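Local coordinates for protein phosphoglycerol transferase GacH (Streptococcus pyogenes MGAS5005, PDB 6DGM) that probably transfers glycerol phosphate onto streptococcal rhamnose polysaccharides, this chain being the manganese-binding, sulfatase-family part that holds sn-glycerol-1-phosphate, at residues Q39-L44 with A316-H321; G370-L373 with F378-I381. All coordinates share one frame; numbering follows the deposited sequence.

Interaction 1 of 2, residues Q39-L44 with A316-H321; sequences QTVIYL and AALFEH
Leu-318 of helix 314-321 packs against Val-41 and Tyr-43 of strand 40-46, an interior strand of the large mixed sheet at the heart of this sulfatase-like alpha/beta domain of the alkaline phosphatase superfamily. Val-41 and Tyr-43, two residues apart, lie on the same face of the strand, so one leucine can meet both. Leu-318 CB stands 4.4 Å from Tyr-43 OH, beyond close contact with the strand segment. The next bond carries CG away from the backbone N (chi1 165°) and toward the sheet, where the chain forks. Leu-318 CD1 takes the lesser part across this contact, coming no nearer than 4.3 Å to Val-41 CG2. The other branch does most of the touching: Leu-318 CD2 meets Val-41 CG1 at 3.8 Å, methyl to methyl, with Val-41 CG2 slightly farther off at 4.1 Å. Leu-318 CD2 also reaches the tyrosine at the edge of its ring, near the ring plane, with Tyr-43 CE1 at 4.0 Å. The contact is wholly buried and entirely van der Waals.

The phenol is held at its far end as well. Tyr-43 OH is hydrogen-bonded to Thr-315 OG1, on the same helix, so this buried hydroxyl has a polar partner while its flank packs against the leucine. Phe-200 of the adjoining parallel strand meets the tyrosine ring edge-to-face, and Leu-318 also touches Thr-264 on the strand at the other side. The joint thus seats the helix on the middle of the sheet, the side chain of Tyr-43 lying about 11 Å from that of the manganese ligand Asp-270. The nearest approach of all is Leu-318 CD2 to Tyr-43 OH, at 3.7 Å.

Interaction 2 of 2, residues G370-L373 with F378-I381; sequences GYLL and FFKI
Leu-372 meets the consecutive rings of Phe-378 and Phe-379 with one methyl each, joining a short 3-10 turn to the C-terminal tail that folds back beside helix 349-365. Leu-372 CD2 sits over one face of Phe-378, a CH-pi contact with the methyl 4.1 Å from the ring centroid and 19° off the normal. It is displaced toward the rim, so CG and CD2 of Phe-378 are the nearest ring atoms, Phe-378 CG at 3.9 Å from Leu-372 CD2. The other branch, Leu-372 CD1, meets Phe-379 obliquely, 4.0 Å from its CZ.

The two rings also pack on each other. Phe-378 swings its ring away from its own backbone N (chi1 -174°), while Phe-379 keeps its ring beside the N (chi1 -65°); these differing torsions go with a T-shaped (edge-to-face) pair, the edge of Phe-378 over the face of Phe-379.

One shell further out, the leucine is positioned from its backbone. Asp-364 near the end of helix 349-365 accepts the N-H groups of Tyr-371 and Leu-372, one on each carboxylate oxygen, and the turn closes with Leu-373 N to Gly-370 O at 3.1 Å. Ile-361 and Val-365 of that helix, with Ile-14 of helix 11-29, also pack on Leu-372. Phe-379 is stacked with His-124 and meets Tyr-329 edge-to-face. This is plain hydrophobic packing, away from the metal and ligand sites. Within the aromatic pair, Phe-378 CD2 stands 3.6 Å above the Phe-379 plane, over its centre.

In the fold
Interaction 1 belongs to the core of the sulfatase-like alpha/beta fold, its centre about 10 Å from that of the chain, and it ties a helix to a central strand across 271 intervening residues. Interaction 2 is peripheral, about 23 Å from the chain centre, though Leu-372 and Phe-378 are buried and Phe-379 partly exposed; it is local, tying the stretch after helix 349-365 back on itself. Both are apolar and turn on the forked end of a leucine, but the first adds a buried hydroxyl tied to the helix, whereas the second uses aromatic faces and edges. Their centres are 21 Å apart, yet they touch: Ile-381 CD1 of the tail packs 4.0 Å from Phe-319 CE2 on helix 314-321.

Interaction 1 of 2, residues Q39-L44 with A316-H321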
# COMPACT_ATOMS: atom_id res chain seq x y z
N GLN A 39 10.45 -11.01 -10.24
CA GLN A 39 9.25 -10.27 -10.57
C GLN A 39 9.57 -8.78 -10.52
O GLN A 39 10.22 -8.31 -9.58
CB GLN A 39 8.13 -10.49 -9.53
CG GLN A 39 8.18 -11.77 -8.75
CD GLN A 39 7.62 -12.94 -9.53
OE1 GLN A 39 6.67 -12.79 -10.30
NE2 GLN A 39 8.20 -14.11 -9.33
N THR A 40 9.06 -8.03 -11.48
CA THR A 40 8.97 -6.58 -11.34
C THR A 40 7.68 -6.25 -10.61
O THR A 40 6.63 -6.82 -10.90
CB THR A 40 9.04 -5.91 -12.71
OG1 THR A 40 10.41 -5.91 -13.13
CG2 THR A 40 8.50 -4.48 -12.69
N VAL A 41 7.79 -5.40 -9.61
CA VAL A 41 6.71 -5.14 -8.67
C VAL A 41 6.47 -3.64 -8.62
O VAL A 41 7.42 -2.85 -8.52
CB VAL A 41 7.05 -5.69 -7.27
CG1 VAL A 41 6.05 -5.19 -6.28
CG2 VAL A 41 7.07 -7.24 -7.32
N ILE A 42 5.20 -3.26 -8.71
CA ILE A 42 4.76 -1.86 -8.68
C ILE A 42 3.79 -1.70 -7.51
O ILE A 42 2.73 -2.33 -7.50
CB ILE A 42 4.08 -1.46 -9.99
CG1 ILE A 42 5.04 -1.61 -11.18
CG2 ILE A 42 3.57 -0.03 -9.88
CD1 ILE A 42 4.34 -1.67 -12.54
N TYR A 43 4.16 -0.88 -6.54
CA TYR A 43 3.25 -0.50 -5.46
C TYR A 43 2.62 0.82 -5.86
O TYR A 43 3.33 1.82 -6.02
CB TYR A 43 3.98 -0.36 -4.12
CG TYR A 43 4.22 -1.65 -3.36
CD1 TYR A 43 4.16 -2.88 -4.00
CD2 TYR A 43 4.54 -1.63 -2.01
CE1 TYR A 43 4.40 -4.06 -3.29
CE2 TYR A 43 4.77 -2.79 -1.31
CZ TYR A 43 4.70 -4.00 -1.94
OH TYR A 43 4.93 -5.17 -1.24
N LEU A 44 1.31 0.81 -6.08
CA LEU A 44 0.60 1.93 -6.69
C LEU A 44 -0.40 2.44 -5.66
O LEU A 44 -1.49 1.87 -5.50
CB LEU A 44 -0.10 1.45 -7.95
CG LEU A 44 -0.50 2.48 -9.01
CD1 LEU A 44 -1.35 3.58 -8.40
CD2 LEU A 44 0.70 3.07 -9.69
N ALA A 316 3.40 -9.45 2.41
CA ALA A 316 3.13 -10.87 2.60
C ALA A 316 2.12 -11.37 1.58
O ALA A 316 2.25 -12.48 1.04
CB ALA A 316 2.63 -11.13 4.02
N ALA A 317 1.10 -10.56 1.29
CA ALA A 317 0.11 -10.97 0.31
C ALA A 317 0.71 -11.04 -1.09
O ALA A 317 0.31 -11.88 -1.90
CB ALA A 317 -1.08 -10.03 0.33
N LEU A 318 1.69 -10.17 -1.37
CA LEU A 318 2.36 -10.19 -2.66
C LEU A 318 3.18 -11.46 -2.83
O LEU A 318 3.17 -12.09 -3.90
CB LEU A 318 3.26 -8.95 -2.79
CG LEU A 318 4.30 -8.95 -3.91
CD1 LEU A 318 3.61 -8.71 -5.24
CD2 LEU A 318 5.39 -7.94 -3.67
N PHE A 319 3.93 -11.83 -1.79
CA PHE A 319 4.67 -13.09 -1.86
C PHE A 319 3.73 -14.27 -2.08
O PHE A 319 4.03 -15.17 -2.88
CB PHE A 319 5.47 -13.31 -0.57
CG PHE A 319 6.81 -12.61 -0.54
CD1 PHE A 319 6.91 -11.26 -0.28
CD2 PHE A 319 7.98 -13.33 -0.75
CE1 PHE A 319 8.15 -10.63 -0.25
CE2 PHE A 319 9.21 -12.71 -0.73
CZ PHE A 319 9.31 -11.36 -0.48
N GLU A 320 2.59 -14.29 -1.39
CA GLU A 320 1.66 -15.40 -1.57
C GLU A 320 1.08 -15.40 -2.98
O GLU A 320 1.00 -16.45 -3.63
CB GLU A 320 0.54 -15.31 -0.54
CG GLU A 320 -0.40 -16.49 -0.60
CD GLU A 320 -1.65 -16.29 0.21
OE1 GLU A 320 -2.21 -15.16 0.18
OE2 GLU A 320 -2.07 -17.25 0.88
N HIS A 321 0.66 -14.23 -3.46
CA HIS A 321 0.03 -14.15 -4.78
C HIS A 321 0.98 -14.62 -5.87
O HIS A 321 0.57 -15.34 -6.79
CB HIS A 321 -0.47 -12.72 -5.06
CG HIS A 321 -1.16 -12.59 -6.37
ND1 HIS A 321 -2.47 -12.98 -6.56
CD2 HIS A 321 -0.72 -12.14 -7.57
CE1 HIS A 321 -2.80 -12.79 -7.83
NE2 HIS A 321 -1.76 -12.27 -8.46

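Interaction 2 of 2, residues G370-L373 with F378-I381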
# COMPACT_ATOMS: atom_id res chain seq x y z
N GLY A 370 18.27 -3.87 18.67
CA GLY A 370 18.88 -4.49 17.50
C GLY A 370 19.41 -5.88 17.78
O GLY A 370 20.47 -6.25 17.25
N TYR A 371 18.70 -6.65 18.61
CA TYR A 371 19.10 -8.02 18.86
C TYR A 371 19.09 -8.86 17.59
O TYR A 371 19.81 -9.86 17.50
CB TYR A 371 18.16 -8.65 19.89
CG TYR A 371 18.30 -8.09 21.28
CD1 TYR A 371 19.55 -7.91 21.86
CD2 TYR A 371 17.17 -7.76 22.03
CE1 TYR A 371 19.68 -7.41 23.15
CE2 TYR A 371 17.30 -7.25 23.32
CZ TYR A 371 18.56 -7.08 23.87
OH TYR A 371 18.71 -6.58 25.15
N LEU A 372 18.26 -8.48 16.60
CA LEU A 372 18.19 -9.27 15.38
C LEU A 372 19.48 -9.23 14.58
O LEU A 372 19.63 -10.04 13.66
CB LEU A 372 17.04 -8.78 14.51
CG LEU A 372 15.67 -9.27 14.97
CD1 LEU A 372 14.58 -8.50 14.26
CD2 LEU A 372 15.51 -10.74 14.70
N LEU A 373 20.42 -8.33 14.90
CA LEU A 373 21.68 -8.29 14.17
C LEU A 373 22.48 -9.57 14.35
O LEU A 373 23.35 -9.87 13.53
CB LEU A 373 22.51 -7.08 14.62
CG LEU A 373 21.88 -5.71 14.32
CD1 LEU A 373 22.70 -4.61 14.98
CD2 LEU A 373 21.76 -5.46 12.82
N PHE A 378 17.47 -13.83 9.34
CA PHE A 378 16.07 -13.53 9.63
C PHE A 378 15.41 -12.78 8.49
O PHE A 378 14.22 -12.98 8.20
CB PHE A 378 15.94 -12.72 10.91
CG PHE A 378 14.50 -12.51 11.33
CD1 PHE A 378 13.78 -13.54 11.90
CD2 PHE A 378 13.88 -11.28 11.15
CE1 PHE A 378 12.47 -13.36 12.30
CE2 PHE A 378 12.58 -11.09 11.55
CZ PHE A 378 11.87 -12.13 12.12
N PHE A 379 16.13 -11.86 7.85
CA PHE A 379 15.57 -11.07 6.76
C PHE A 379 15.99 -11.59 5.40
O PHE A 379 15.64 -10.98 4.38
CB PHE A 379 15.96 -9.60 6.91
CG PHE A 379 15.37 -8.94 8.13
CD1 PHE A 379 14.05 -8.51 8.13
CD2 PHE A 379 16.14 -8.74 9.27
CE1 PHE A 379 13.51 -7.89 9.24
CE2 PHE A 379 15.59 -8.12 10.40
CZ PHE A 379 14.29 -7.71 10.39
N LYS A 380 16.72 -12.69 5.35
CA LYS A 380 17.17 -13.26 4.08
C LYS A 380 16.19 -14.32 3.61
O LYS A 380 15.51 -14.97 4.41
CB LYS A 380 18.58 -13.84 4.23
CG LYS A 380 19.63 -12.78 4.53
CD LYS A 380 21.02 -13.35 4.68
CE LYS A 380 22.04 -12.24 4.94
NZ LYS A 380 23.41 -12.80 5.16
N ILE A 381 16.12 -14.50 2.30
CA ILE A 381 15.16 -15.44 1.73
C ILE A 381 15.63 -16.86 2.01
O ILE A 381 16.60 -17.32 1.44
CB ILE A 381 14.94 -15.22 0.24
CG1 ILE A 381 14.46 -13.79 -0.02
CG2 ILE A 381 13.93 -16.23 -0.31
CD1 ILE A 381 13.01 -13.55 0.22